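Local coordinates for protein translation elongation factor 1A (Methanosarcina mazei, PDB 3WND), which probably serves as a translation elongation factor of the SelB/EF-Tu type, binding cysteinyl-tRNA(Cys) in its GTP-bound form, at residues 233-238 against 258-263; 223-228 against 271-276; 286-291 against 364-369; 316-321 against 332-337. All coordinates share one frame; numbering follows the deposited sequence.

Contact 1 (233-238 against 258-263)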
loop_
_atom_site.group_PDB
_atom_site.type_symbol
_atom_site.label_atom_id
_atom_site.label_comp_id
_atom_site.label_asym_id
_atom_site.label_seq_id
_atom_site.Cartn_x
_atom_site.Cartn_y
_atom_site.Cartn_z
ATOM N N ASP A 233 2.073 -26.142 5.012
ATOM C CA ASP A 233 3.004 -25.889 6.108
ATOM C C ASP A 233 4.413 -25.445 5.657
ATOM O O ASP A 233 4.932 -25.957 4.658
ATOM C CB ASP A 233 3.192 -27.175 6.864
ATOM C CG ASP A 233 1.891 -27.667 7.483
ATOM O OD1 ASP A 233 1.264 -26.852 8.200
ATOM O OD2 ASP A 233 1.519 -28.798 7.250
ATOM N N ILE A 234 4.979 -24.390 6.323
ATOM C CA ILE A 234 6.292 -23.902 5.927
ATOM C C ILE A 234 7.066 -23.626 7.178
ATOM O O ILE A 234 6.478 -23.626 8.252
ATOM C CB ILE A 234 6.205 -22.645 4.993
ATOM C CG1 ILE A 234 5.458 -21.494 5.739
ATOM C CG2 ILE A 234 5.440 -22.915 3.689
ATOM C CD1 ILE A 234 5.702 -20.093 5.129
ATOM N N GLU A 235 8.397 -23.528 7.038
ATOM C CA GLU A 235 9.194 -23.070 8.203
ATOM C C GLU A 235 9.932 -21.876 7.725
ATOM O O GLU A 235 10.478 -21.896 6.601
ATOM C CB GLU A 235 10.230 -24.188 8.656
ATOM C CG GLU A 235 11.211 -23.721 9.769
ATOM C CD GLU A 235 12.319 -24.731 9.986
ATOM O OE1 GLU A 235 12.306 -25.837 9.369
ATOM O OE2 GLU A 235 13.255 -24.374 10.727
ATOM N N ILE A 236 10.045 -20.875 8.619
ATOM C CA ILE A 236 10.903 -19.735 8.347
ATOM C C ILE A 236 12.344 -20.065 8.710
ATOM O O ILE A 236 12.679 -20.221 9.906
ATOM C CB ILE A 236 10.412 -18.554 9.145
ATOM C CG1 ILE A 236 8.955 -18.223 8.668
ATOM C CG2 ILE A 236 11.387 -17.354 8.927
ATOM C CD1 ILE A 236 8.368 -16.988 9.355
ATOM N N ARG A 237 13.197 -20.241 7.693
ATOM C CA ARG A 237 14.595 -20.583 7.943
ATOM C C ARG A 237 15.481 -19.398 8.360
ATOM O O ARG A 237 16.494 -19.599 9.060
ATOM C CB ARG A 237 15.215 -21.200 6.687
ATOM C CG ARG A 237 14.716 -22.550 6.262
ATOM C CD ARG A 237 15.423 -23.147 5.054
ATOM N NE ARG A 237 15.104 -22.425 3.836
ATOM C CZ ARG A 237 15.400 -22.847 2.608
ATOM N NH1 ARG A 237 16.021 -23.946 2.462
ATOM N NH2 ARG A 237 15.059 -22.079 1.559
ATOM N N SER A 238 15.177 -18.156 7.890
ATOM C CA SER A 238 15.909 -16.963 8.403
ATOM C C SER A 238 15.058 -15.783 7.993
ATOM O O SER A 238 14.200 -15.890 7.122
ATOM C CB SER A 238 17.319 -16.813 7.780
ATOM O OG SER A 238 17.168 -16.770 6.364
ATOM N N ARG A 258 13.801 -16.561 4.133
ATOM C CA ARG A 258 14.130 -17.852 3.482
ATOM C C ARG A 258 13.121 -18.824 4.000
ATOM O O ARG A 258 12.969 -19.003 5.244
ATOM C CB ARG A 258 15.552 -18.265 3.866
ATOM C CG ARG A 258 16.305 -18.862 2.717
ATOM C CD ARG A 258 17.807 -18.770 2.977
ATOM N NE ARG A 258 18.344 -19.896 3.744
ATOM C CZ ARG A 258 18.929 -19.811 4.955
ATOM N NH1 ARG A 258 19.075 -18.631 5.638
ATOM N NH2 ARG A 258 19.367 -20.929 5.512
ATOM N N LEU A 259 12.401 -19.472 3.091
ATOM C CA LEU A 259 11.335 -20.416 3.510
ATOM C C LEU A 259 11.760 -21.856 3.121
ATOM O O LEU A 259 12.287 -22.107 2.020
ATOM C CB LEU A 259 10.031 -20.123 2.714
ATOM C CG LEU A 259 9.497 -18.673 2.852
ATOM C CD1 LEU A 259 8.173 -18.664 2.089
ATOM C CD2 LEU A 259 9.438 -18.235 4.314
ATOM N N LYS A 260 11.473 -22.783 4.027
ATOM C CA LYS A 260 11.529 -24.254 3.779
ATOM C C LYS A 260 10.125 -24.834 3.471
ATOM O O LYS A 260 9.064 -24.422 4.078
ATOM C CB LYS A 260 12.185 -25.020 4.987
ATOM C CG LYS A 260 12.581 -26.497 4.651
ATOM C CD LYS A 260 13.027 -27.355 5.848
ATOM C CE LYS A 260 14.150 -26.724 6.654
ATOM N NZ LYS A 260 14.411 -27.528 7.891
ATOM N N ASN A 261 10.106 -25.763 2.512
ATOM C CA ASN A 261 8.939 -26.557 2.142
ATOM C C ASN A 261 8.067 -25.915 1.096
ATOM O O ASN A 261 6.905 -26.335 0.857
ATOM C CB ASN A 261 8.117 -27.047 3.364
ATOM C CG ASN A 261 7.314 -28.285 3.054
ATOM O OD1 ASN A 261 7.813 -29.250 2.452
ATOM N ND2 ASN A 261 6.067 -28.290 3.515
ATOM N N VAL A 262 8.582 -24.858 0.474
ATOM C CA VAL A 262 7.786 -24.256 -0.634
ATOM C C VAL A 262 8.719 -23.698 -1.718
ATOM O O VAL A 262 9.851 -23.245 -1.434
ATOM C CB VAL A 262 6.765 -23.220 -0.103
ATOM C CG1 VAL A 262 7.501 -21.994 0.490
ATOM C CG2 VAL A 262 5.826 -22.743 -1.193
ATOM N N GLN A 263 8.293 -23.783 -2.966
ATOM C CA GLN A 263 9.145 -23.340 -4.067
ATOM C C GLN A 263 8.670 -21.926 -4.523
ATOM O O GLN A 263 7.467 -21.598 -4.513
ATOM C CB GLN A 263 9.035 -24.329 -5.241
ATOM C CG GLN A 263 9.651 -25.722 -4.992
ATOM C CD GLN A 263 9.391 -26.633 -6.183
ATOM O OE1 GLN A 263 8.477 -27.465 -6.153
ATOM N NE2 GLN A 263 10.089 -26.404 -7.245
#

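Contact 2 (223-228 against 271-276)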
loop_
_atom_site.group_PDB
_atom_site.type_symbol
_atom_site.label_atom_id
_atom_site.label_comp_id
_atom_site.label_asym_id
_atom_site.label_seq_id
_atom_site.Cartn_x
_atom_site.Cartn_y
_atom_site.Cartn_z
ATOM N N ASP A 223 9.937 -20.081 12.981
ATOM C CA ASP A 223 8.521 -20.364 13.116
ATOM C C ASP A 223 8.051 -21.445 12.120
ATOM O O ASP A 223 8.495 -21.512 10.998
ATOM C CB ASP A 223 7.679 -19.099 12.777
ATOM C CG ASP A 223 7.476 -18.202 14.024
ATOM O OD1 ASP A 223 7.807 -18.612 15.177
ATOM O OD2 ASP A 223 6.946 -17.097 13.751
ATOM N N LYS A 224 7.213 -22.316 12.624
ATOM C CA LYS A 224 6.554 -23.244 11.761
ATOM C C LYS A 224 5.150 -22.700 11.597
ATOM O O LYS A 224 4.425 -22.509 12.581
ATOM C CB LYS A 224 6.557 -24.609 12.460
ATOM C CG LYS A 224 8.005 -25.194 12.653
ATOM C CD LYS A 224 7.942 -26.696 13.036
ATOM C CE LYS A 224 8.378 -27.584 11.858
ATOM N NZ LYS A 224 9.733 -27.236 11.313
ATOM N N THR A 225 4.753 -22.422 10.347
ATOM C CA THR A 225 3.502 -21.689 10.131
ATOM C C THR A 225 3.027 -22.130 8.810
ATOM O O THR A 225 3.385 -23.274 8.397
ATOM C CB THR A 225 3.743 -20.170 10.308
ATOM O OG1 THR A 225 2.525 -19.451 10.188
ATOM C CG2 THR A 225 4.837 -19.627 9.370
ATOM N N LYS A 226 2.180 -21.339 8.139
ATOM C CA LYS A 226 1.595 -21.766 6.833
ATOM C C LYS A 226 1.666 -20.655 5.790
ATOM O O LYS A 226 1.938 -19.506 6.145
ATOM C CB LYS A 226 0.149 -22.172 6.953
ATOM C CG LYS A 226 -0.076 -23.488 7.776
ATOM C CD LYS A 226 -1.575 -23.908 7.670
ATOM C CE LYS A 226 -1.857 -25.262 8.338
ATOM N NZ LYS A 226 -3.185 -25.741 7.842
ATOM N N ILE A 227 1.458 -21.021 4.520
ATOM C CA ILE A 227 1.336 -20.015 3.495
ATOM C C ILE A 227 -0.001 -20.226 2.810
ATOM O O ILE A 227 -0.320 -21.415 2.465
ATOM C CB ILE A 227 2.550 -20.013 2.544
ATOM C CG1 ILE A 227 2.520 -18.794 1.558
ATOM C CG2 ILE A 227 2.728 -21.375 1.842
ATOM C CD1 ILE A 227 3.888 -18.606 0.919
ATOM N N PHE A 228 -0.670 -19.122 2.518
ATOM C CA PHE A 228 -2.004 -19.127 1.884
ATOM C C PHE A 228 -1.945 -18.237 0.664
ATOM O O PHE A 228 -1.183 -17.270 0.671
ATOM C CB PHE A 228 -3.044 -18.534 2.871
ATOM C CG PHE A 228 -3.261 -19.404 4.045
ATOM C CD1 PHE A 228 -2.548 -19.202 5.181
ATOM C CD2 PHE A 228 -4.210 -20.419 3.987
ATOM C CE1 PHE A 228 -2.685 -20.039 6.292
ATOM C CE2 PHE A 228 -4.373 -21.269 5.048
ATOM C CZ PHE A 228 -3.625 -21.061 6.220
ATOM N N PHE A 271 0.250 -13.595 -1.599
ATOM C CA PHE A 271 0.214 -14.716 -0.672
ATOM C C PHE A 271 0.507 -14.207 0.709
ATOM O O PHE A 271 1.162 -13.141 0.884
ATOM C CB PHE A 271 1.302 -15.757 -1.116
ATOM C CG PHE A 271 0.814 -16.687 -2.230
ATOM C CD1 PHE A 271 -0.020 -16.222 -3.252
ATOM C CD2 PHE A 271 1.223 -18.020 -2.248
ATOM C CE1 PHE A 271 -0.441 -17.110 -4.293
ATOM C CE2 PHE A 271 0.799 -18.865 -3.272
ATOM C CZ PHE A 271 -0.018 -18.457 -4.269
ATOM N N ILE A 272 0.073 -14.933 1.709
ATOM C CA ILE A 272 0.190 -14.512 3.092
ATOM C C ILE A 272 0.810 -15.647 3.904
ATOM O O ILE A 272 0.428 -16.840 3.757
ATOM C CB ILE A 272 -1.239 -14.269 3.696
ATOM C CG1 ILE A 272 -1.927 -13.084 2.929
ATOM C CG2 ILE A 272 -1.113 -13.870 5.173
ATOM C CD1 ILE A 272 -3.415 -12.944 3.300
ATOM N N ILE A 273 1.741 -15.283 4.768
ATOM C CA ILE A 273 2.254 -16.239 5.688
ATOM C C ILE A 273 1.543 -15.958 7.020
ATOM O O ILE A 273 1.615 -14.809 7.596
ATOM C CB ILE A 273 3.804 -16.096 5.926
ATOM C CG1 ILE A 273 4.531 -16.459 4.581
ATOM C CG2 ILE A 273 4.257 -16.963 7.111
ATOM C CD1 ILE A 273 5.985 -16.026 4.536
ATOM N N SER A 274 0.906 -16.981 7.573
ATOM C CA SER A 274 0.182 -16.882 8.801
ATOM C C SER A 274 -0.280 -18.253 9.160
ATOM O O SER A 274 -0.246 -19.187 8.319
ATOM C CB SER A 274 -0.988 -15.889 8.786
ATOM O OG SER A 274 -2.113 -16.460 8.307
ATOM N N ASP A 275 -0.803 -18.382 10.376
ATOM C CA ASP A 275 -1.275 -19.755 10.811
ATOM C C ASP A 275 -2.658 -20.060 10.248
ATOM O O ASP A 275 -3.053 -21.212 10.178
ATOM C CB ASP A 275 -1.304 -19.803 12.326
ATOM C CG ASP A 275 0.065 -19.950 12.933
ATOM O OD1 ASP A 275 1.023 -20.329 12.230
ATOM O OD2 ASP A 275 0.169 -19.777 14.132
ATOM N N LYS A 276 -3.447 -19.025 9.906
ATOM C CA LYS A 276 -4.820 -19.313 9.416
ATOM C C LYS A 276 -5.285 -18.098 8.572
ATOM O O LYS A 276 -5.244 -16.933 9.016
ATOM C CB LYS A 276 -5.762 -19.457 10.642
ATOM C CG LYS A 276 -7.202 -19.660 10.293
ATOM C CD LYS A 276 -7.411 -20.868 9.339
ATOM C CE LYS A 276 -8.903 -21.215 9.117
ATOM N NZ LYS A 276 -9.665 -20.102 8.441
#

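Contact 3 (286-291 against 364-369)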
loop_
_atom_site.group_PDB
_atom_site.type_symbol
_atom_site.label_atom_id
_atom_site.label_comp_id
_atom_site.label_asym_id
_atom_site.label_seq_id
_atom_site.Cartn_x
_atom_site.Cartn_y
_atom_site.Cartn_z
ATOM N N GLU A 286 -19.869 -6.194 2.465
ATOM C CA GLU A 286 -20.659 -5.034 2.868
ATOM C C GLU A 286 -19.817 -3.856 2.305
ATOM O O GLU A 286 -18.679 -3.651 2.716
ATOM C CB GLU A 286 -20.736 -4.907 4.391
ATOM C CG GLU A 286 -21.485 -6.047 5.103
ATOM C CD GLU A 286 -22.791 -5.577 5.732
ATOM O OE1 GLU A 286 -23.230 -4.436 5.425
ATOM O OE2 GLU A 286 -23.367 -6.330 6.557
ATOM N N CYS A 287 -20.385 -3.129 1.362
ATOM C CA CYS A 287 -19.632 -2.160 0.539
ATOM C C CYS A 287 -20.220 -0.784 0.695
ATOM O O CYS A 287 -21.457 -0.595 0.924
ATOM C CB CYS A 287 -19.763 -2.529 -0.950
ATOM S SG CYS A 287 -18.959 -4.092 -1.369
ATOM N N THR A 288 -19.335 0.186 0.506
ATOM C CA THR A 288 -19.688 1.563 0.491
ATOM C C THR A 288 -19.175 2.006 -0.878
ATOM O O THR A 288 -17.952 1.911 -1.159
ATOM C CB THR A 288 -18.954 2.336 1.598
ATOM O OG1 THR A 288 -19.465 1.950 2.867
ATOM C CG2 THR A 288 -19.285 3.756 1.449
ATOM N N VAL A 289 -20.103 2.447 -1.725
ATOM C CA VAL A 289 -19.799 2.868 -3.110
ATOM C C VAL A 289 -19.449 4.347 -3.235
ATOM O O VAL A 289 -20.078 5.207 -2.651
ATOM C CB VAL A 289 -21.052 2.566 -4.002
ATOM C CG1 VAL A 289 -20.794 2.900 -5.492
ATOM C CG2 VAL A 289 -21.554 1.090 -3.823
ATOM N N SER A 290 -18.326 4.586 -3.919
ATOM C CA SER A 290 -17.854 5.958 -4.168
ATOM C C SER A 290 -18.998 6.798 -4.786
ATOM O O SER A 290 -19.769 6.317 -5.656
ATOM C CB SER A 290 -16.818 5.876 -5.227
ATOM O OG SER A 290 -16.267 7.169 -5.537
ATOM N N LYS A 291 -18.985 8.090 -4.448
ATOM C CA LYS A 291 -19.897 8.989 -5.163
ATOM C C LYS A 291 -19.414 9.192 -6.610
ATOM O O LYS A 291 -20.167 9.698 -7.459
ATOM C CB LYS A 291 -19.868 10.357 -4.488
ATOM C CG LYS A 291 -20.602 10.323 -3.185
ATOM C CD LYS A 291 -20.481 11.650 -2.485
ATOM C CE LYS A 291 -20.896 11.387 -1.059
ATOM N NZ LYS A 291 -20.844 12.688 -0.363
ATOM N N ALA A 364 -14.277 2.151 -7.415
ATOM C CA ALA A 364 -15.712 2.101 -7.281
ATOM C C ALA A 364 -16.229 2.021 -5.859
ATOM O O ALA A 364 -17.313 2.520 -5.577
ATOM C CB ALA A 364 -16.257 0.911 -8.115
ATOM N N ALA A 365 -15.510 1.328 -4.999
ATOM C CA ALA A 365 -16.093 0.971 -3.704
ATOM C C ALA A 365 -15.024 0.381 -2.833
ATOM O O ALA A 365 -14.016 -0.131 -3.357
ATOM C CB ALA A 365 -17.230 -0.070 -3.834
ATOM N N TYR A 366 -15.264 0.492 -1.497
ATOM C CA TYR A 366 -14.530 -0.440 -0.591
ATOM C C TYR A 366 -15.547 -1.332 0.076
ATOM O O TYR A 366 -16.761 -1.032 0.099
ATOM C CB TYR A 366 -13.716 0.316 0.473
ATOM C CG TYR A 366 -14.488 1.034 1.569
ATOM C CD1 TYR A 366 -14.970 0.319 2.708
ATOM C CD2 TYR A 366 -14.773 2.363 1.477
ATOM C CE1 TYR A 366 -15.678 0.993 3.732
ATOM C CE2 TYR A 366 -15.464 3.037 2.495
ATOM C CZ TYR A 366 -15.945 2.304 3.585
ATOM O OH TYR A 366 -16.584 2.966 4.583
ATOM N N GLY A 367 -15.061 -2.451 0.612
ATOM C CA GLY A 367 -15.983 -3.333 1.398
ATOM C C GLY A 367 -15.215 -4.248 2.297
ATOM O O GLY A 367 -13.983 -4.337 2.216
ATOM N N PHE A 368 -15.951 -4.873 3.180
ATOM C CA PHE A 368 -15.408 -5.893 4.087
ATOM C C PHE A 368 -16.218 -7.157 3.971
ATOM O O PHE A 368 -17.433 -7.096 3.778
ATOM C CB PHE A 368 -15.432 -5.377 5.443
ATOM C CG PHE A 368 -14.419 -4.387 5.616
ATOM C CD1 PHE A 368 -13.103 -4.791 5.997
ATOM C CD2 PHE A 368 -14.687 -3.011 5.334
ATOM C CE1 PHE A 368 -12.123 -3.833 6.159
ATOM C CE2 PHE A 368 -13.685 -2.065 5.497
ATOM C CZ PHE A 368 -12.437 -2.450 5.962
ATOM N N SER A 369 -15.542 -8.287 4.179
ATOM C CA SER A 369 -16.141 -9.613 4.133
ATOM C C SER A 369 -17.122 -9.718 5.244
ATOM O O SER A 369 -16.784 -9.461 6.400
ATOM C CB SER A 369 -15.095 -10.679 4.255
ATOM O OG SER A 369 -15.738 -11.933 4.173
#

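Contact 4 (316-321 against 332-337)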
loop_
_atom_site.group_PDB
_atom_site.type_symbol
_atom_site.label_atom_id
_atom_site.label_comp_id
_atom_site.label_asym_id
_atom_site.label_seq_id
_atom_site.Cartn_x
_atom_site.Cartn_y
_atom_site.Cartn_z
ATOM N N GLU A 316 -22.801 -10.982 -8.616
ATOM C CA GLU A 316 -23.826 -11.978 -8.760
ATOM C C GLU A 316 -25.176 -11.494 -8.202
ATOM O O GLU A 316 -26.215 -11.833 -8.715
ATOM C CB GLU A 316 -23.374 -13.247 -8.028
ATOM C CG GLU A 316 -22.107 -13.878 -8.611
ATOM C CD GLU A 316 -22.334 -14.618 -9.922
ATOM O OE1 GLU A 316 -23.468 -14.882 -10.285
ATOM O OE2 GLU A 316 -21.327 -14.972 -10.566
ATOM N N LYS A 317 -25.110 -10.687 -7.109
ATOM C CA LYS A 317 -26.292 -10.248 -6.426
ATOM C C LYS A 317 -25.966 -9.010 -5.648
ATOM O O LYS A 317 -24.840 -8.851 -5.125
ATOM C CB LYS A 317 -26.891 -11.359 -5.472
ATOM C CG LYS A 317 -28.356 -11.015 -5.032
ATOM C CD LYS A 317 -28.906 -11.845 -3.853
ATOM C CE LYS A 317 -29.206 -13.279 -4.248
ATOM N NZ LYS A 317 -29.894 -13.950 -3.110
ATOM N N ILE A 318 -26.934 -8.082 -5.649
ATOM C CA ILE A 318 -26.837 -6.855 -4.893
ATOM C C ILE A 318 -28.003 -6.837 -3.917
ATOM O O ILE A 318 -29.157 -7.020 -4.313
ATOM C CB ILE A 318 -26.938 -5.580 -5.821
ATOM C CG1 ILE A 318 -25.944 -5.716 -6.961
ATOM C CG2 ILE A 318 -26.738 -4.329 -4.961
ATOM C CD1 ILE A 318 -25.928 -4.570 -7.976
ATOM N N LEU A 319 -27.680 -6.640 -2.633
ATOM C CA LEU A 319 -28.686 -6.468 -1.590
ATOM C C LEU A 319 -28.565 -5.150 -0.873
ATOM O O LEU A 319 -27.450 -4.647 -0.605
ATOM C CB LEU A 319 -28.624 -7.618 -0.579
ATOM C CG LEU A 319 -28.608 -9.010 -1.243
ATOM C CD1 LEU A 319 -27.205 -9.602 -1.323
ATOM C CD2 LEU A 319 -29.578 -10.042 -0.620
ATOM N N VAL A 320 -29.735 -4.579 -0.566
ATOM C CA VAL A 320 -29.833 -3.444 0.339
ATOM C C VAL A 320 -30.875 -3.858 1.373
ATOM O O VAL A 320 -31.998 -4.272 0.994
ATOM C CB VAL A 320 -30.274 -2.210 -0.410
ATOM C CG1 VAL A 320 -30.203 -1.022 0.501
ATOM C CG2 VAL A 320 -29.298 -1.906 -1.508
ATOM N N ASP A 321 -30.491 -3.825 2.645
ATOM C CA ASP A 321 -31.349 -4.236 3.796
ATOM C C ASP A 321 -31.834 -5.673 3.668
ATOM O O ASP A 321 -33.019 -5.982 3.912
ATOM C CB ASP A 321 -32.565 -3.329 3.972
ATOM C CG ASP A 321 -32.204 -1.854 4.103
ATOM O OD1 ASP A 321 -31.074 -1.461 4.154
ATOM O OD2 ASP A 321 -33.169 -1.056 4.104
ATOM N N SER A 332 -23.855 4.970 -2.216
ATOM C CA SER A 332 -24.757 4.169 -1.406
ATOM C C SER A 332 -24.009 3.055 -0.717
ATOM O O SER A 332 -22.831 2.821 -1.045
ATOM C CB SER A 332 -25.851 3.605 -2.295
ATOM O OG SER A 332 -25.416 2.450 -3.007
ATOM N N THR A 333 -24.698 2.333 0.182
ATOM C CA THR A 333 -24.162 1.187 0.845
ATOM C C THR A 333 -25.010 -0.039 0.442
ATOM O O THR A 333 -26.203 0.061 0.203
ATOM C CB THR A 333 -24.099 1.348 2.390
ATOM O OG1 THR A 333 -25.422 1.497 2.846
ATOM C CG2 THR A 333 -23.320 2.568 2.844
ATOM N N CYS A 334 -24.356 -1.161 0.265
ATOM C CA CYS A 334 -25.007 -2.361 -0.217
ATOM C C CYS A 334 -24.185 -3.573 0.208
ATOM O O CYS A 334 -23.059 -3.432 0.678
ATOM C CB CYS A 334 -25.137 -2.314 -1.736
ATOM S SG CYS A 334 -23.548 -2.341 -2.590
ATOM N N VAL A 335 -24.781 -4.743 0.027
ATOM C CA VAL A 335 -24.058 -5.981 0.038
ATOM C C VAL A 335 -23.885 -6.459 -1.361
ATOM O O VAL A 335 -24.859 -6.526 -2.181
ATOM C CB VAL A 335 -24.716 -7.056 0.964
ATOM C CG1 VAL A 335 -23.988 -8.394 0.811
ATOM C CG2 VAL A 335 -24.703 -6.530 2.421
ATOM N N LEU A 336 -22.642 -6.827 -1.673
ATOM C CA LEU A 336 -22.375 -7.416 -2.945
ATOM C C LEU A 336 -21.962 -8.897 -2.805
ATOM O O LEU A 336 -21.045 -9.231 -2.058
ATOM C CB LEU A 336 -21.306 -6.673 -3.726
ATOM C CG LEU A 336 -21.636 -5.211 -4.126
ATOM C CD1 LEU A 336 -20.452 -4.601 -4.937
ATOM C CD2 LEU A 336 -22.931 -5.120 -4.935
ATOM N N GLU A 337 -22.680 -9.788 -3.517
ATOM C CA GLU A 337 -22.215 -11.157 -3.604
ATOM C C GLU A 337 -21.404 -11.171 -4.893
ATOM O O GLU A 337 -21.912 -10.880 -5.962
ATOM C CB GLU A 337 -23.469 -12.115 -3.592
ATOM C CG GLU A 337 -23.630 -12.657 -2.161
ATOM C CD GLU A 337 -25.010 -13.180 -1.843
ATOM O OE1 GLU A 337 -25.638 -13.619 -2.791
ATOM O OE2 GLU A 337 -25.487 -13.144 -0.666
HETATM O O HOH W 1 -27.538 -15.325 -2.513
#

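Contact 1 (233-238 against 258-263)
Glu235 and Lys260 form a hydrogen-bonded antiparallel pair whose side chains run alongside each other on one face of the sheet and end in a salt bridge, with Lys260 NZ 3.1 Å from Glu235 OE1 and reaching it on its syn side. Lys260 has CG anti to its backbone N (chi1 -166°) and bends at chi3, which brings the amine to OE1, somewhat out of the carboxylate plane. Past the end of strand 254-260, a side chain takes over from the backbone: Asn261 ND2 gives Asp233 O a straight bond of 2.8 Å (172°). Asparagine suits this place because it also tolerates the positive phi of 88°. At the other end a classic beta bulge sets Arg237 and Ser238 against Arg258, and Arg258 O receives Arg237 N at 2.8 Å. Arg258 NH1 makes a weak bond to Ser238 OG, whose stronger partner is Gln240. The bulge turns Arg237 toward the other strand; its guanidinium has Lys260 CA and Leu259 O over one face, the latter at too poor an angle for a hydrogen bond, and over the other Arg258 NE, a like charge. A serine in place of Arg237 would probably uncover Lys260 CB and leave the Arg258 side chain freer to turn. On the opposite face Ile234 CG2 lies 3.9 Å from Val262 CG1 and Ile234 CD1 4.2 Å from Leu259 CD1. Ile234 and Leu259 meet Ile273 of strand 272-274, and Leu259 and Val262 meet Ile267, inside the second, beta-barrel domain, where strand 232-241 lies between strands 224-228 and 254-260, and strand 207-216 flanks the latter.

Contact 2 (223-228 against 271-276)
Thr225 OG1 donates to Asp275 OD1 at 2.7 Å, reaching the carboxylate oxygen from above its plane. With OG1 anti to the backbone N (chi1 -176°), the threonine turns its hydroxyl to the aspartate and its methyl to the interior, where CG2 lies 3.5 Å from Ile273 CG2. A branched residue with one polar and one apolar arm thus serves both the exposed aspartate and the buried isoleucine. Further along, Phe228 and Ile272 pair through two backbone bonds, Phe228 N to Ile272 O and Ile272 N to Phe228 O, each 2.8 Å. Ile272 O also takes a CA-H contact from Ile227. Strands 224-228 and 272-274 run antiparallel here, joining the sheet of the second domain, a beta barrel as in other factors of the EF-Tu type, across 42 intervening residues. Isoleucines fill its inner face: Ile227 and Ile273 are a non-hydrogen-bonded pair, with Ile227 CD1 4.3 Å from Ile273 CG1, and both touch Ile234 of strand 232-241. Ile227 CG1 also meets the Phe271 ring at its edge, 4.1 Å from CD2, while one face of that ring looks onto Phe228 C. On the other side of the sheet the Phe228 ring turns its edge to Ser274 O, CE1 standing 3.3 Å from that oxygen. Phe228 and Ile272 both reach Ala345 of strand 343-346, which brings the third domain against this face.

Contact 3 (286-291 against 364-369)
Glu286 and Phe368 open the pairing with two backbone bonds, Glu286 N to Phe368 O at 2.9 Å and Phe368 N to Glu286 O at 3.0 Å, while the glutamate's carboxylate turns away to a salt bridge with Lys370. At Cys287 the strands draw close, its CA only 3.9 Å from Gly367 CA; a side chain on the glycine would collide with Cys287 SG and Glu286 O. Thr288 lies beside Tyr366, pointing the same way: its CB sits over one ring face, toward the rim, 3.9 Å from the centroid, in a CH-pi contact. Tyr366 reaches this position with CG between its backbone N and carbonyl carbon (chi1 70°). Replacing Tyr366 by a serine would probably bare Thr288 CB and take from Arg351 its cation-pi partner. Val289 pairs with Ala365, whose small methyl suits the close approach of the strands there, its CB 3.4 Å from Thr288 O, and Ser290 N ends the pairing on Ala364 O at 2.8 Å. Strand 363-369 is flanked on its other side by strand 352-355, where Ala364 and Ala365 form a classic bulge opposite Leu354; strand 282-289 leads on to strand 333-340, and Cys287 is buried between Leu336 and Leu354.

Contact 4 (316-321 against 332-337)
Strands 316-320 and 333-337 run antiparallel with axes 4.7 Å apart, and two straight bonds join Leu319 and Val335, Val335 N to Leu319 O at 2.7 Å and Leu319 N to Val335 O at 2.9 Å, each in the plane of the carbonyl it meets. At the far end a classic beta bulge sets two residues, Glu316 and Lys317, against Glu337, whose carbonyl O takes Glu316 N at 2.8 Å and, more weakly, Lys317 N. The side chains of Lys317 and Glu337 lie side by side on one face. Lys317, with CG anti to its N (chi1 -165°) and a bend at chi3, holds its amine too far from the carboxylate for direct contact, and one water fills the step, accepting from Lys317 NZ at 2.8 Å and donating to Glu337 OE1 at 2.6 Å. The aliphatic lysine chain lies along the same carboxylate oxygen. On this face, too, Leu319 CD1 packs on Val335 CG1 at 4.0 Å, giving the charged pair an apolar neighbour, with Leu319 CD1 also near Glu337 OE2. The opposite face is largely buried: Ile318 CG1 rests 3.7 Å from Leu336 CD2, both chains pointing the same way, and Ile318 CG2 and Val320 CG2 close on the CB of Cys334, a residue small enough to fit between them. Beta-branched residues such as Ile318, Val320 and Val335 suit extended strands, and Pro298 and Val325 cover Ile318. The chemistry is thus two-sided: an apolar face turned inward, and an outer one where lysine and glutamate probably sense each other through a shared water.

How the contacts relate
All four contacts lie beyond the N-terminal nucleotide-binding domain, in the two beta domains that follow it. From the N terminus, 223-228 opens contact 2 and 233-238 opens contact 1; 258-263 then closes contact 1 and 271-276 closes contact 2, so contact 1 is nested inside contact 2. The two share one sheet through the neighbouring strands 224-228 and 232-241. The chain next starts contact 3 at 286-291, and contact 4, 316-321 with 332-337, opens and closes inside it before 364-369 completes contact 3 at the C terminus. Contacts 3 and 4 share a second sheet through the neighbouring strands 282-289 and 333-340. The two nests follow in series, and contacts 2 and 3 come no nearer than about 11 Å between nearest atoms.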